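Local atomic coordinates of laminin subunit ALPHA-1 (Mus musculus, PDB entry 2JD4), a protein that forms part of the basement-membrane glycoprotein laminin-111, its LG4-5 domain pair probably serving in attachment to the cell surface, with magnesium bound at two sites. Residues Leu45-Ser50 and Gly170-Asn175; Ile60-His65 and Lys143-Gly148; Thr92-Pro97 and Gln124-Val129; His106-Glu111 and Met119-Gln124. The protein carries 4 engineered substitutions. All coordinates share one frame; numbering follows the deposited sequence.

How the interactions relate
All four contacts belong to one laminin G domain. Interactions 1 and 4 lie in one sheet, where strands 44-53 and 106-113 are neighbours, and Leu49 O stands 2.8 Å from Val108 N. Interaction 2 lies in the facing sheet, its centre about 12 Å from that of interaction 1; across the interior, Tyr61 OH approaches Thr110 OG1 of interaction 4 to 2.7 Å and Val47 CG2 of interaction 1 to 3.7 Å. Interaction 3 joins the two sheets and shares Gln124 with interaction 4. This domain's magnesium ion, bound by Asp70, Leu87, Thr137 and Asp139, is about 11 Å from the Val63 and Thr92 side chains and about 12 Å from that of Leu45.

Interaction 1: Leu45-Ser50 and Gly170-Asn175; sequences LQVQLS and GEIMVN
Gln46 O takes a hydrogen bond from Asn175 N at 2.8 Å and a CA-H...O contact from Val174, whose CA lies 3.3 Å from Gln46 O. The return bond comes from a side chain. Asn175 has a left-handed backbone where the chain leaves strand 167-174, and its amide OD1 stands in for a main-chain carbonyl, accepting Gln46 N at 2.9 Å nearly along the C=O axis (172°). Asn175 ND2 is bonded to Arg44 O, which fixes how the amide is turned. An alanine here would probably leave Gln46 N without its acceptor and weaken this end of the strand pairing.

Two residues further on, Met173 N to Gln48 O (2.8 Å) and Gln48 N to Met173 O (3.0 Å) make a regular antiparallel hydrogen-bonded pair. The other face carries Val47, Leu49, Ile172 and Val174. Ile172 is extended, CG1 anti to the backbone N (chi1 175°); its CD1 touches Val47 CG1 at 3.7 Å and Leu49 CD2 at 4.1 Å. It crosses Val47 but lies side by side with Leu49, both pointing the same way. At the far end Gly170 N reaches Ser50 O at 3.2 Å, while the buried Ser50 N finds no partner. Such antiparallel pairing of strands distant in sequence is characteristic of the jelly-roll beta sandwich of laminin G domains.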
loop_
_atom_site.group_PDB
_atom_site.type_symbol
_atom_site.label_atom_id
_atom_site.label_comp_id
_atom_site.label_asym_id
_atom_site.label_seq_id
_atom_site.Cartn_x
_atom_site.Cartn_y
_atom_site.Cartn_z
ATOM N N LEU A 45 -29.647 -7.672 -4.444
ATOM C CA LEU A 45 -28.229 -7.903 -4.185
ATOM C C LEU A 45 -27.880 -7.351 -2.811
ATOM O O LEU A 45 -27.789 -6.137 -2.627
ATOM C CB LEU A 45 -27.358 -7.219 -5.248
ATOM C CG LEU A 45 -25.837 -7.290 -5.028
ATOM C CD1 LEU A 45 -25.354 -8.730 -5.170
ATOM C CD2 LEU A 45 -25.122 -6.386 -6.030
ATOM N N GLN A 46 -27.713 -8.243 -1.840
ATOM C CA GLN A 46 -27.349 -7.830 -0.492
ATOM C C GLN A 46 -26.018 -8.463 -0.134
ATOM O O GLN A 46 -25.895 -9.688 -0.080
ATOM C CB GLN A 46 -28.390 -8.264 0.543
ATOM C CG GLN A 46 -27.972 -7.907 1.976
ATOM C CD GLN A 46 -28.874 -8.514 3.045
ATOM O OE1 GLN A 46 -30.046 -8.145 3.177
ATOM N NE2 GLN A 46 -28.330 -9.454 3.813
ATOM N N VAL A 47 -25.023 -7.623 0.111
ATOM C CA VAL A 47 -23.700 -8.107 0.464
ATOM C C VAL A 47 -23.315 -7.619 1.854
ATOM O O VAL A 47 -23.483 -6.440 2.188
ATOM C CB VAL A 47 -22.639 -7.619 -0.543
ATOM C CG1 VAL A 47 -21.266 -8.173 -0.169
ATOM C CG2 VAL A 47 -23.018 -8.050 -1.958
ATOM N N GLN A 48 -22.812 -8.532 2.672
ATOM C CA GLN A 48 -22.380 -8.183 4.014
ATOM C C GLN A 48 -20.972 -8.735 4.194
ATOM O O GLN A 48 -20.701 -9.886 3.850
ATOM C CB GLN A 48 -23.325 -8.785 5.057
ATOM C CG GLN A 48 -23.121 -8.244 6.456
ATOM C CD GLN A 48 -24.110 -8.828 7.451
ATOM O OE1 GLN A 48 -25.315 -8.869 7.191
ATOM N NE2 GLN A 48 -23.606 -9.277 8.597
ATOM N N LEU A 49 -20.077 -7.908 4.729
ATOM C CA LEU A 49 -18.690 -8.317 4.940
ATOM C C LEU A 49 -18.073 -7.504 6.068
ATOM O O LEU A 49 -18.656 -6.532 6.521
ATOM C CB LEU A 49 -17.888 -8.126 3.646
ATOM C CG LEU A 49 -17.833 -6.732 3.010
ATOM C CD1 LEU A 49 -16.737 -5.904 3.675
ATOM C CD2 LEU A 49 -17.561 -6.860 1.523
ATOM N N SER A 50 -16.903 -7.922 6.540
ATOM C CA SER A 50 -16.208 -7.196 7.604
ATOM C C SER A 50 -14.880 -6.745 7.009
ATOM O O SER A 50 -14.242 -7.493 6.269
ATOM C CB SER A 50 -15.974 -8.097 8.823
ATOM O OG SER A 50 -15.174 -9.219 8.486
ATOM N N GLY A 170 -12.734 -10.299 6.123
ATOM C CA GLY A 170 -13.134 -11.545 6.739
ATOM C C GLY A 170 -14.142 -12.268 5.868
ATOM O O GLY A 170 -14.006 -12.314 4.643
ATOM N N GLU A 171 -15.172 -12.814 6.502
ATOM C CA GLU A 171 -16.201 -13.547 5.783
ATOM C C GLU A 171 -17.118 -12.594 5.006
ATOM O O GLU A 171 -17.269 -11.430 5.367
ATOM C CB GLU A 171 -17.035 -14.378 6.771
ATOM C CG GLU A 171 -16.238 -15.386 7.610
ATOM C CD GLU A 171 -15.411 -16.344 6.773
ATOM O OE1 GLU A 171 -15.847 -16.695 5.655
ATOM O OE2 GLU A 171 -14.325 -16.762 7.235
ATOM N N ILE A 172 -17.725 -13.102 3.941
ATOM C CA ILE A 172 -18.636 -12.305 3.127
ATOM C C ILE A 172 -19.876 -13.117 2.764
ATOM O O ILE A 172 -19.792 -14.310 2.449
ATOM C CB ILE A 172 -17.933 -11.790 1.841
ATOM C CG1 ILE A 172 -18.943 -11.072 0.939
ATOM C CG2 ILE A 172 -17.255 -12.944 1.118
ATOM C CD1 ILE A 172 -18.333 -10.471 -0.332
ATOM N N MET A 173 -21.031 -12.464 2.835
ATOM C CA MET A 173 -22.304 -13.097 2.526
ATOM C C MET A 173 -23.005 -12.385 1.376
ATOM O O MET A 173 -22.937 -11.163 1.260
ATOM C CB MET A 173 -23.231 -13.030 3.735
ATOM C CG MET A 173 -22.750 -13.743 4.969
ATOM S SD MET A 173 -23.919 -13.423 6.302
ATOM C CE MET A 173 -25.471 -13.814 5.486
ATOM N N VAL A 174 -23.682 -13.158 0.534
ATOM C CA VAL A 174 -24.437 -12.609 -0.586
ATOM C C VAL A 174 -25.845 -13.198 -0.465
ATOM O O VAL A 174 -26.008 -14.418 -0.447
ATOM C CB VAL A 174 -23.823 -13.004 -1.942
ATOM C CG1 VAL A 174 -24.723 -12.533 -3.072
ATOM C CG2 VAL A 174 -22.442 -12.373 -2.099
ATOM N N ASN A 175 -26.854 -12.333 -0.352
ATOM C CA ASN A 175 -28.238 -12.781 -0.204
ATOM C C ASN A 175 -28.406 -13.884 0.854
ATOM O O ASN A 175 -29.022 -14.927 0.599
ATOM C CB ASN A 175 -28.797 -13.248 -1.561
ATOM C CG ASN A 175 -28.966 -12.098 -2.546
ATOM O OD1 ASN A 175 -28.480 -10.991 -2.304
ATOM N ND2 ASN A 175 -29.649 -12.356 -3.666
#

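Interaction 2: Ile60-His65 and Lys143-Gly148; sequences IYYVAH and KLYLGG
Tyr145 lies beside Tyr62 on one face of the sheet, and its side chain can be followed outward from the backbone. Its CB is 3.7 Å from Tyr62 O. Chi1 of -63° sets CG anti to the carbonyl carbon, and from there the ring runs beside that same carbonyl: Tyr145 CD1 meets Tyr62 O at 3.5 Å, with the oxygen in the ring plane at its edge. Tyr145 CD1 also touches Tyr62 CD2, 3.9 Å away and near the plane of the Tyr62 ring. The side chains lie side by side and point the same way; the edge of the Tyr62 ring comes in above the Tyr145 rim atom CD1, not in the plane of the Tyr145 ring. Farther out, Tyr145 packs on Pro150, and Tyr62 OH is hydrogen-bonded to Tyr153 OH.

Behind the rings the backbones pair directly. Tyr145 N donates to Tyr62 O at 2.9 Å, and Tyr62 N returns a bond to Tyr145 O at 3.0 Å. Where the second strand ends, Gly147 N reaches Ile60 O at 2.7 Å, the donor standing 41° above the carbonyl plane; the positive phi of Gly147 favours glycine. At the other end the direct ladder gives way to a water that accepts a hydrogen bond from Ala64 N and lies close to Lys143 O.

The opposite face of the pair looks into the domain. There Val63 CG1 rests on Leu144 CB at 3.8 Å, and Tyr61 reaches inward to Thr110. Strand 58-64 lies between strands 143-146 and 71-77, with Ile60 and Tyr61 forming a classic beta bulge opposite Leu74, and strand 44-53 packs across the interior.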
loop_
_atom_site.group_PDB
_atom_site.type_symbol
_atom_site.label_atom_id
_atom_site.label_comp_id
_atom_site.label_asym_id
_atom_site.label_seq_id
_atom_site.Cartn_x
_atom_site.Cartn_y
_atom_site.Cartn_z
ATOM N N ILE A 60 -13.316 -2.976 -3.424
ATOM C CA ILE A 60 -13.617 -4.032 -2.458
ATOM C C ILE A 60 -14.294 -5.246 -3.111
ATOM O O ILE A 60 -13.921 -6.390 -2.824
ATOM C CB ILE A 60 -14.462 -3.468 -1.303
ATOM C CG1 ILE A 60 -13.694 -2.318 -0.631
ATOM C CG2 ILE A 60 -14.787 -4.579 -0.305
ATOM C CD1 ILE A 60 -14.510 -1.472 0.357
ATOM N N TYR A 61 -15.292 -5.014 -3.970
ATOM C CA TYR A 61 -15.919 -6.113 -4.717
ATOM C C TYR A 61 -16.512 -5.616 -6.029
ATOM O O TYR A 61 -16.860 -4.436 -6.161
ATOM C CB TYR A 61 -16.980 -6.866 -3.888
ATOM C CG TYR A 61 -18.358 -6.245 -3.776
ATOM C CD1 TYR A 61 -19.207 -6.157 -4.881
ATOM C CD2 TYR A 61 -18.838 -5.802 -2.546
ATOM C CE1 TYR A 61 -20.497 -5.647 -4.756
ATOM C CE2 TYR A 61 -20.125 -5.287 -2.413
ATOM C CZ TYR A 61 -20.948 -5.215 -3.526
ATOM O OH TYR A 61 -22.224 -4.714 -3.397
ATOM N N TYR A 62 -16.619 -6.527 -6.993
ATOM C CA TYR A 62 -17.143 -6.211 -8.313
ATOM C C TYR A 62 -17.813 -7.422 -8.971
ATOM O O TYR A 62 -17.327 -8.551 -8.860
ATOM C CB TYR A 62 -15.986 -5.719 -9.187
ATOM C CG TYR A 62 -16.292 -5.496 -10.651
ATOM C CD1 TYR A 62 -16.917 -4.326 -11.090
ATOM C CD2 TYR A 62 -15.916 -6.438 -11.605
ATOM C CE1 TYR A 62 -17.152 -4.105 -12.441
ATOM C CE2 TYR A 62 -16.149 -6.228 -12.961
ATOM C CZ TYR A 62 -16.764 -5.061 -13.372
ATOM O OH TYR A 62 -16.988 -4.852 -14.711
ATOM N N VAL A 63 -18.940 -7.175 -9.636
ATOM C CA VAL A 63 -19.675 -8.201 -10.381
ATOM C C VAL A 63 -20.157 -7.504 -11.646
ATOM O O VAL A 63 -20.490 -6.317 -11.614
ATOM C CB VAL A 63 -20.903 -8.759 -9.612
ATOM C CG1 VAL A 63 -20.443 -9.599 -8.434
ATOM C CG2 VAL A 63 -21.804 -7.626 -9.154
ATOM N N ALA A 64 -20.180 -8.220 -12.764
ATOM C CA ALA A 64 -20.603 -7.592 -14.007
ATOM C C ALA A 64 -20.972 -8.570 -15.100
ATOM O O ALA A 64 -20.573 -9.741 -15.087
ATOM C CB ALA A 64 -19.510 -6.662 -14.512
ATOM N N HIS A 65 -21.737 -8.065 -16.062
ATOM C CA HIS A 65 -22.158 -8.859 -17.194
ATOM C C HIS A 65 -20.911 -9.051 -18.042
ATOM O O HIS A 65 -19.932 -8.307 -17.903
ATOM C CB HIS A 65 -23.240 -8.103 -17.971
ATOM C CG HIS A 65 -23.844 -8.888 -19.090
ATOM N ND1 HIS A 65 -23.179 -9.135 -20.272
ATOM C CD2 HIS A 65 -25.046 -9.501 -19.200
ATOM C CE1 HIS A 65 -23.945 -9.867 -21.061
ATOM N NE2 HIS A 65 -25.084 -10.104 -20.434
ATOM N N LYS A 143 -19.951 -14.755 -10.977
ATOM C CA LYS A 143 -18.646 -14.647 -10.329
ATOM C C LYS A 143 -18.480 -13.302 -9.638
ATOM O O LYS A 143 -18.854 -12.268 -10.184
ATOM C CB LYS A 143 -17.518 -14.803 -11.356
ATOM C CG LYS A 143 -17.492 -16.137 -12.078
ATOM C CD LYS A 143 -16.430 -16.157 -13.174
ATOM C CE LYS A 143 -16.450 -17.486 -13.931
ATOM N NZ LYS A 143 -15.464 -17.528 -15.052
ATOM N N LEU A 144 -17.909 -13.313 -8.438
ATOM C CA LEU A 144 -17.689 -12.072 -7.713
ATOM C C LEU A 144 -16.198 -11.886 -7.478
ATOM O O LEU A 144 -15.523 -12.798 -7.010
ATOM C CB LEU A 144 -18.445 -12.080 -6.377
ATOM C CG LEU A 144 -18.252 -10.865 -5.453
ATOM C CD1 LEU A 144 -19.545 -10.529 -4.718
ATOM C CD2 LEU A 144 -17.144 -11.158 -4.464
ATOM N N TYR A 145 -15.687 -10.711 -7.832
ATOM C CA TYR A 145 -14.273 -10.403 -7.635
ATOM C C TYR A 145 -14.146 -9.685 -6.299
ATOM O O TYR A 145 -14.760 -8.635 -6.096
ATOM C CB TYR A 145 -13.754 -9.508 -8.762
ATOM C CG TYR A 145 -13.824 -10.162 -10.119
ATOM C CD1 TYR A 145 -15.015 -10.181 -10.846
ATOM C CD2 TYR A 145 -12.704 -10.787 -10.667
ATOM C CE1 TYR A 145 -15.086 -10.802 -12.086
ATOM C CE2 TYR A 145 -12.767 -11.414 -11.906
ATOM C CZ TYR A 145 -13.958 -11.416 -12.611
ATOM O OH TYR A 145 -14.014 -12.026 -13.844
ATOM N N LEU A 146 -13.355 -10.259 -5.393
ATOM C CA LEU A 146 -13.162 -9.700 -4.059
ATOM C C LEU A 146 -11.766 -9.108 -3.818
ATOM O O LEU A 146 -10.741 -9.747 -4.091
ATOM C CB LEU A 146 -13.441 -10.779 -2.997
ATOM C CG LEU A 146 -13.394 -10.328 -1.525
ATOM C CD1 LEU A 146 -14.571 -9.368 -1.245
ATOM C CD2 LEU A 146 -13.476 -11.552 -0.598
ATOM N N GLY A 147 -11.743 -7.879 -3.310
ATOM C CA GLY A 147 -10.496 -7.205 -2.996
ATOM C C GLY A 147 -9.697 -6.596 -4.131
ATOM O O GLY A 147 -8.739 -5.867 -3.883
ATOM N N GLY A 148 -10.071 -6.905 -5.369
ATOM C CA GLY A 148 -9.355 -6.376 -6.515
ATOM C C GLY A 148 -9.785 -7.091 -7.785
ATOM O O GLY A 148 -10.747 -7.856 -7.768
HETATM O O HOH W 1 -19.705 -11.089 -12.400
#

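Interaction 3: Thr92-Pro97 and Gln124-Val129; sequences TKVSHP and QESPSV
One margin of the laminin G beta sandwich is closed where Val94, on the edge strand 91-95 of one sheet, and His96 close by pack against Gln124, Ser126 and Val129 on strand 124-130 of the other. No hydrogen bond joins the two segments, whose touching parts run in nearly opposite directions, 159° apart; side chains make the seam.

His96 does most of the work. Chi1 of -168° places its CG anti to the backbone N, and the ring edge meets Gln124: CE1 is 2.9 Å from Gln124 O, which lies in the ring plane. His96 NE2 stands 3.2 Å from Gln124 CG, and the imidazole is turned 90° to the Gln124 amide as the side chains cross. Ser126 CB approaches His96 ND1 at 4.0 Å. An alanine in place of His96 would probably open a gap beside Gln124 and uncover part of Val121, on which the ring also packs.

Further along, Val94 CG1 lies 3.9 Å from Ser126 OG, which bonds Met119 N. Val94 CG2 faces Val129 CG2 at 4.3 Å. Thr92 and Val129 slide past each other in opposite directions, Thr92 CG2 to Val129 CG1 being 4.0 Å, while Thr92 OG1 is bonded to Val132 N.

As modelled, both His96 nitrogens are buried without a partner, and a neutral imidazole would probably be favoured in such surroundings. The short approach of His96 CE1 to Gln124 O makes the choice between the two orientations of the ring doubtful.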
loop_
_atom_site.group_PDB
_atom_site.type_symbol
_atom_site.label_atom_id
_atom_site.label_comp_id
_atom_site.label_asym_id
_atom_site.label_seq_id
_atom_site.Cartn_x
_atom_site.Cartn_y
_atom_site.Cartn_z
ATOM N N THR A 92 -27.063 3.938 -10.540
ATOM C CA THR A 92 -27.583 4.371 -9.249
ATOM C C THR A 92 -26.369 4.387 -8.319
ATOM O O THR A 92 -25.564 3.459 -8.343
ATOM C CB THR A 92 -28.639 3.380 -8.691
ATOM O OG1 THR A 92 -29.753 3.299 -9.587
ATOM C CG2 THR A 92 -29.133 3.840 -7.331
ATOM N N LYS A 93 -26.220 5.433 -7.513
ATOM C CA LYS A 93 -25.079 5.523 -6.606
ATOM C C LYS A 93 -25.477 5.883 -5.183
ATOM O O LYS A 93 -26.379 6.688 -4.966
ATOM C CB LYS A 93 -24.072 6.549 -7.132
ATOM C CG LYS A 93 -22.828 6.705 -6.273
ATOM C CD LYS A 93 -21.755 7.502 -7.004
ATOM C CE LYS A 93 -20.456 7.542 -6.211
ATOM N NZ LYS A 93 -19.350 8.166 -6.989
ATOM N N VAL A 94 -24.802 5.274 -4.212
ATOM C CA VAL A 94 -25.062 5.539 -2.799
ATOM C C VAL A 94 -23.725 5.752 -2.093
ATOM O O VAL A 94 -22.745 5.070 -2.393
ATOM C CB VAL A 94 -25.760 4.350 -2.100
ATOM C CG1 VAL A 94 -26.352 4.805 -0.778
ATOM C CG2 VAL A 94 -26.821 3.746 -3.006
ATOM N N SER A 95 -23.688 6.697 -1.160
ATOM C CA SER A 95 -22.472 6.981 -0.405
ATOM C C SER A 95 -22.784 6.927 1.082
ATOM O O SER A 95 -23.940 7.041 1.486
ATOM C CB SER A 95 -21.923 8.368 -0.762
ATOM O OG SER A 95 -21.509 8.426 -2.118
ATOM N N HIS A 96 -21.750 6.735 1.892
ATOM C CA HIS A 96 -21.920 6.682 3.336
ATOM C C HIS A 96 -20.837 7.563 3.957
ATOM O O HIS A 96 -19.686 7.551 3.514
ATOM C CB HIS A 96 -21.786 5.242 3.830
ATOM C CG HIS A 96 -22.233 5.045 5.244
ATOM N ND1 HIS A 96 -23.397 4.379 5.572
ATOM C CD2 HIS A 96 -21.679 5.432 6.416
ATOM C CE1 HIS A 96 -23.538 4.366 6.885
ATOM N NE2 HIS A 96 -22.509 4.999 7.421
ATOM N N PRO A 97 -21.195 8.343 4.990
ATOM C CA PRO A 97 -20.285 9.252 5.695
ATOM C C PRO A 97 -19.187 8.631 6.563
ATOM O O PRO A 97 -18.138 9.238 6.759
ATOM C CB PRO A 97 -21.239 10.105 6.523
ATOM C CG PRO A 97 -22.309 9.125 6.878
ATOM C CD PRO A 97 -22.557 8.446 5.547
ATOM N N GLN A 124 -25.229 1.614 11.279
ATOM C CA GLN A 124 -25.802 2.910 10.924
ATOM C C GLN A 124 -26.217 2.862 9.456
ATOM O O GLN A 124 -25.375 2.802 8.564
ATOM C CB GLN A 124 -24.782 4.039 11.170
ATOM C CG GLN A 124 -23.534 3.991 10.288
ATOM C CD GLN A 124 -22.409 4.901 10.777
ATOM O OE1 GLN A 124 -22.571 6.122 10.879
ATOM N NE2 GLN A 124 -21.256 4.304 11.073
ATOM N N GLU A 125 -27.526 2.880 9.219
ATOM C CA GLU A 125 -28.072 2.806 7.869
ATOM C C GLU A 125 -28.216 4.186 7.232
ATOM O O GLU A 125 -28.641 5.140 7.884
ATOM C CB GLU A 125 -29.435 2.096 7.907
ATOM C CG GLU A 125 -29.984 1.675 6.550
ATOM C CD GLU A 125 -31.297 0.906 6.656
ATOM O OE1 GLU A 125 -31.336 -0.146 7.334
ATOM O OE2 GLU A 125 -32.296 1.353 6.056
ATOM N N SER A 126 -27.846 4.286 5.957
ATOM C CA SER A 126 -27.941 5.547 5.223
ATOM C C SER A 126 -29.323 5.660 4.591
ATOM O O SER A 126 -30.018 4.663 4.426
ATOM C CB SER A 126 -26.901 5.594 4.107
ATOM O OG SER A 126 -27.278 4.724 3.050
ATOM N N PRO A 127 -29.746 6.881 4.234
ATOM C CA PRO A 127 -31.069 7.002 3.617
ATOM C C PRO A 127 -31.071 6.258 2.282
ATOM O O PRO A 127 -30.018 6.081 1.665
ATOM C CB PRO A 127 -31.227 8.513 3.450
ATOM C CG PRO A 127 -30.495 9.045 4.647
ATOM C CD PRO A 127 -29.233 8.201 4.640
ATOM N N SER A 128 -32.245 5.817 1.839
ATOM C CA SER A 128 -32.350 5.091 0.580
ATOM C C SER A 128 -32.315 5.994 -0.647
ATOM O O SER A 128 -32.611 7.186 -0.574
ATOM C CB SER A 128 -33.635 4.263 0.544
ATOM O OG SER A 128 -33.581 3.202 1.478
ATOM N N VAL A 129 -31.944 5.403 -1.776
ATOM C CA VAL A 129 -31.887 6.108 -3.044
ATOM C C VAL A 129 -32.772 5.330 -4.010
ATOM O O VAL A 129 -32.875 4.103 -3.918
ATOM C CB VAL A 129 -30.448 6.165 -3.595
ATOM C CG1 VAL A 129 -30.448 6.780 -4.979
ATOM C CG2 VAL A 129 -29.570 6.983 -2.665
#

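Interaction 4: His106-Glu111 and Met119-Gln124; sequences HTVKTE and MTVDGQ
His106 and Asp122 cross with imidazole and carboxylate planes 42° apart, and Asp122 OD2 lies somewhat out of the imidazole plane. His106 ND1 donates to Asp122 OD2 at 2.8 Å, bent to 145° at the hydrogen, and uses the syn lone pair of that oxygen. The other carboxylate oxygen is engaged by the backbone: Thr107 N reaches Asp122 OD1 at 3.0 Å, from 31° out of the carboxylate plane. With the Asp122 N to Thr107 O bond of 2.9 Å added, Asp122 is held at three atoms, and its carboxylate continues the ladder where its own main chain turns away. That turn is a tight type I' turn from Val121 to Gln124, leading from strand 116-121 into strand 124-130.

Lys109 and Thr120, by contrast, lie side by side and point the same way, with Lys109 CB 4.0 Å from Thr120 CB. Their backbones form a hydrogen-bonded antiparallel pair, Lys109 N to Thr120 O and Thr120 N to Lys109 O both 2.9 Å. A water sits 2.6 Å from Thr120 OG1. The opposite face of the hairpin is mostly apolar: Val108 CG2 lies 4.4 Å from Val121 CG2, and Met119 packs inward on Leu74, Leu81 and Phe83, while the one hydroxyl there, Thr110 OG1, is hydrogen-bonded to Tyr61 OH.

His106 NE2 is hydrogen-bonded to Asp102 OD1, so the imidazole stands between two carboxylates. Two acidic neighbours, one at each ring nitrogen, would be expected to favour a protonated histidine and to pin the rotation of the ring beside the turn.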
loop_
_atom_site.group_PDB
_atom_site.type_symbol
_atom_site.label_atom_id
_atom_site.label_comp_id
_atom_site.label_asym_id
_atom_site.label_seq_id
_atom_site.Cartn_x
_atom_site.Cartn_y
_atom_site.Cartn_z
ATOM N N HIS A 106 -14.765 -3.241 10.890
ATOM C CA HIS A 106 -16.076 -2.654 10.632
ATOM C C HIS A 106 -16.932 -3.657 9.867
ATOM O O HIS A 106 -16.410 -4.482 9.116
ATOM C CB HIS A 106 -15.942 -1.389 9.780
ATOM C CG HIS A 106 -15.130 -0.307 10.417
ATOM N ND1 HIS A 106 -15.561 0.396 11.522
ATOM C CD2 HIS A 106 -13.912 0.196 10.101
ATOM C CE1 HIS A 106 -14.643 1.285 11.859
ATOM N NE2 HIS A 106 -13.633 1.183 11.014
ATOM N N THR A 107 -18.242 -3.596 10.063
ATOM C CA THR A 107 -19.149 -4.470 9.335
ATOM C C THR A 107 -19.776 -3.575 8.272
ATOM O O THR A 107 -20.170 -2.446 8.562
ATOM C CB THR A 107 -20.246 -5.045 10.247
ATOM O OG1 THR A 107 -21.023 -3.973 10.792
ATOM C CG2 THR A 107 -19.622 -5.843 11.380
ATOM N N VAL A 108 -19.848 -4.069 7.043
ATOM C CA VAL A 108 -20.402 -3.288 5.942
ATOM C C VAL A 108 -21.484 -4.058 5.203
ATOM O O VAL A 108 -21.376 -5.263 5.007
ATOM C CB VAL A 108 -19.295 -2.906 4.937
ATOM C CG1 VAL A 108 -19.908 -2.229 3.712
ATOM C CG2 VAL A 108 -18.280 -1.976 5.617
ATOM N N LYS A 109 -22.531 -3.352 4.799
ATOM C CA LYS A 109 -23.623 -3.974 4.073
ATOM C C LYS A 109 -24.061 -3.069 2.923
ATOM O O LYS A 109 -24.224 -1.865 3.108
ATOM C CB LYS A 109 -24.807 -4.220 5.018
ATOM C CG LYS A 109 -25.977 -4.950 4.374
ATOM C CD LYS A 109 -27.269 -4.726 5.158
ATOM C CE LYS A 109 -27.153 -5.161 6.609
ATOM N NZ LYS A 109 -28.411 -4.861 7.357
ATOM N N THR A 110 -24.218 -3.641 1.733
ATOM C CA THR A 110 -24.674 -2.878 0.579
ATOM C C THR A 110 -25.932 -3.587 0.104
ATOM O O THR A 110 -25.946 -4.810 -0.043
ATOM C CB THR A 110 -23.626 -2.832 -0.563
ATOM O OG1 THR A 110 -23.371 -4.153 -1.054
ATOM C CG2 THR A 110 -22.322 -2.217 -0.064
ATOM N N GLU A 111 -26.990 -2.823 -0.137
ATOM C CA GLU A 111 -28.243 -3.429 -0.546
ATOM C C GLU A 111 -29.010 -2.786 -1.679
ATOM O O GLU A 111 -29.356 -1.613 -1.624
ATOM C CB GLU A 111 -29.190 -3.524 0.646
ATOM C CG GLU A 111 -28.908 -4.653 1.600
ATOM C CD GLU A 111 -29.963 -4.749 2.679
ATOM O OE1 GLU A 111 -29.706 -4.280 3.809
ATOM O OE2 GLU A 111 -31.057 -5.277 2.386
ATOM N N MET A 119 -26.916 1.717 2.063
ATOM C CA MET A 119 -25.701 1.169 2.665
ATOM C C MET A 119 -25.744 1.233 4.178
ATOM O O MET A 119 -26.389 2.107 4.753
ATOM C CB MET A 119 -24.475 1.955 2.212
ATOM C CG MET A 119 -24.291 2.085 0.727
ATOM S SD MET A 119 -22.820 3.073 0.420
ATOM C CE MET A 119 -21.558 1.903 1.032
ATOM N N THR A 120 -25.023 0.322 4.820
ATOM C CA THR A 120 -24.961 0.282 6.275
ATOM C C THR A 120 -23.528 0.015 6.723
ATOM O O THR A 120 -22.852 -0.851 6.170
ATOM C CB THR A 120 -25.861 -0.838 6.850
ATOM O OG1 THR A 120 -27.185 -0.719 6.313
ATOM C CG2 THR A 120 -25.925 -0.740 8.365
ATOM N N VAL A 121 -23.063 0.776 7.706
ATOM C CA VAL A 121 -21.724 0.585 8.250
ATOM C C VAL A 121 -21.864 0.559 9.763
ATOM O O VAL A 121 -22.367 1.504 10.365
ATOM C CB VAL A 121 -20.744 1.715 7.836
ATOM C CG1 VAL A 121 -19.375 1.492 8.503
ATOM C CG2 VAL A 121 -20.578 1.731 6.317
ATOM N N ASP A 122 -21.434 -0.540 10.372
ATOM C CA ASP A 122 -21.526 -0.713 11.812
ATOM C C ASP A 122 -22.941 -0.438 12.324
ATOM O O ASP A 122 -23.115 0.189 13.361
ATOM C CB ASP A 122 -20.528 0.197 12.539
ATOM C CG ASP A 122 -19.079 -0.125 12.194
ATOM O OD1 ASP A 122 -18.763 -1.318 12.009
ATOM O OD2 ASP A 122 -18.254 0.812 12.118
ATOM N N GLY A 123 -23.944 -0.900 11.583
ATOM C CA GLY A 123 -25.326 -0.715 12.000
ATOM C C GLY A 123 -26.005 0.601 11.654
ATOM O O GLY A 123 -27.234 0.701 11.740
ATOM N N GLN A 124 -25.229 1.614 11.279
ATOM C CA GLN A 124 -25.802 2.910 10.924
ATOM C C GLN A 124 -26.217 2.862 9.456
ATOM O O GLN A 124 -25.375 2.802 8.564
ATOM C CB GLN A 124 -24.782 4.039 11.170
ATOM C CG GLN A 124 -23.534 3.991 10.288
ATOM C CD GLN A 124 -22.409 4.901 10.777
ATOM O OE1 GLN A 124 -22.571 6.122 10.879
ATOM N NE2 GLN A 124 -21.256 4.304 11.073
HETATM O O HOH W 2 -23.445 -3.225 9.433
HETATM O O HOH W 3 -27.342 -1.577 3.879
#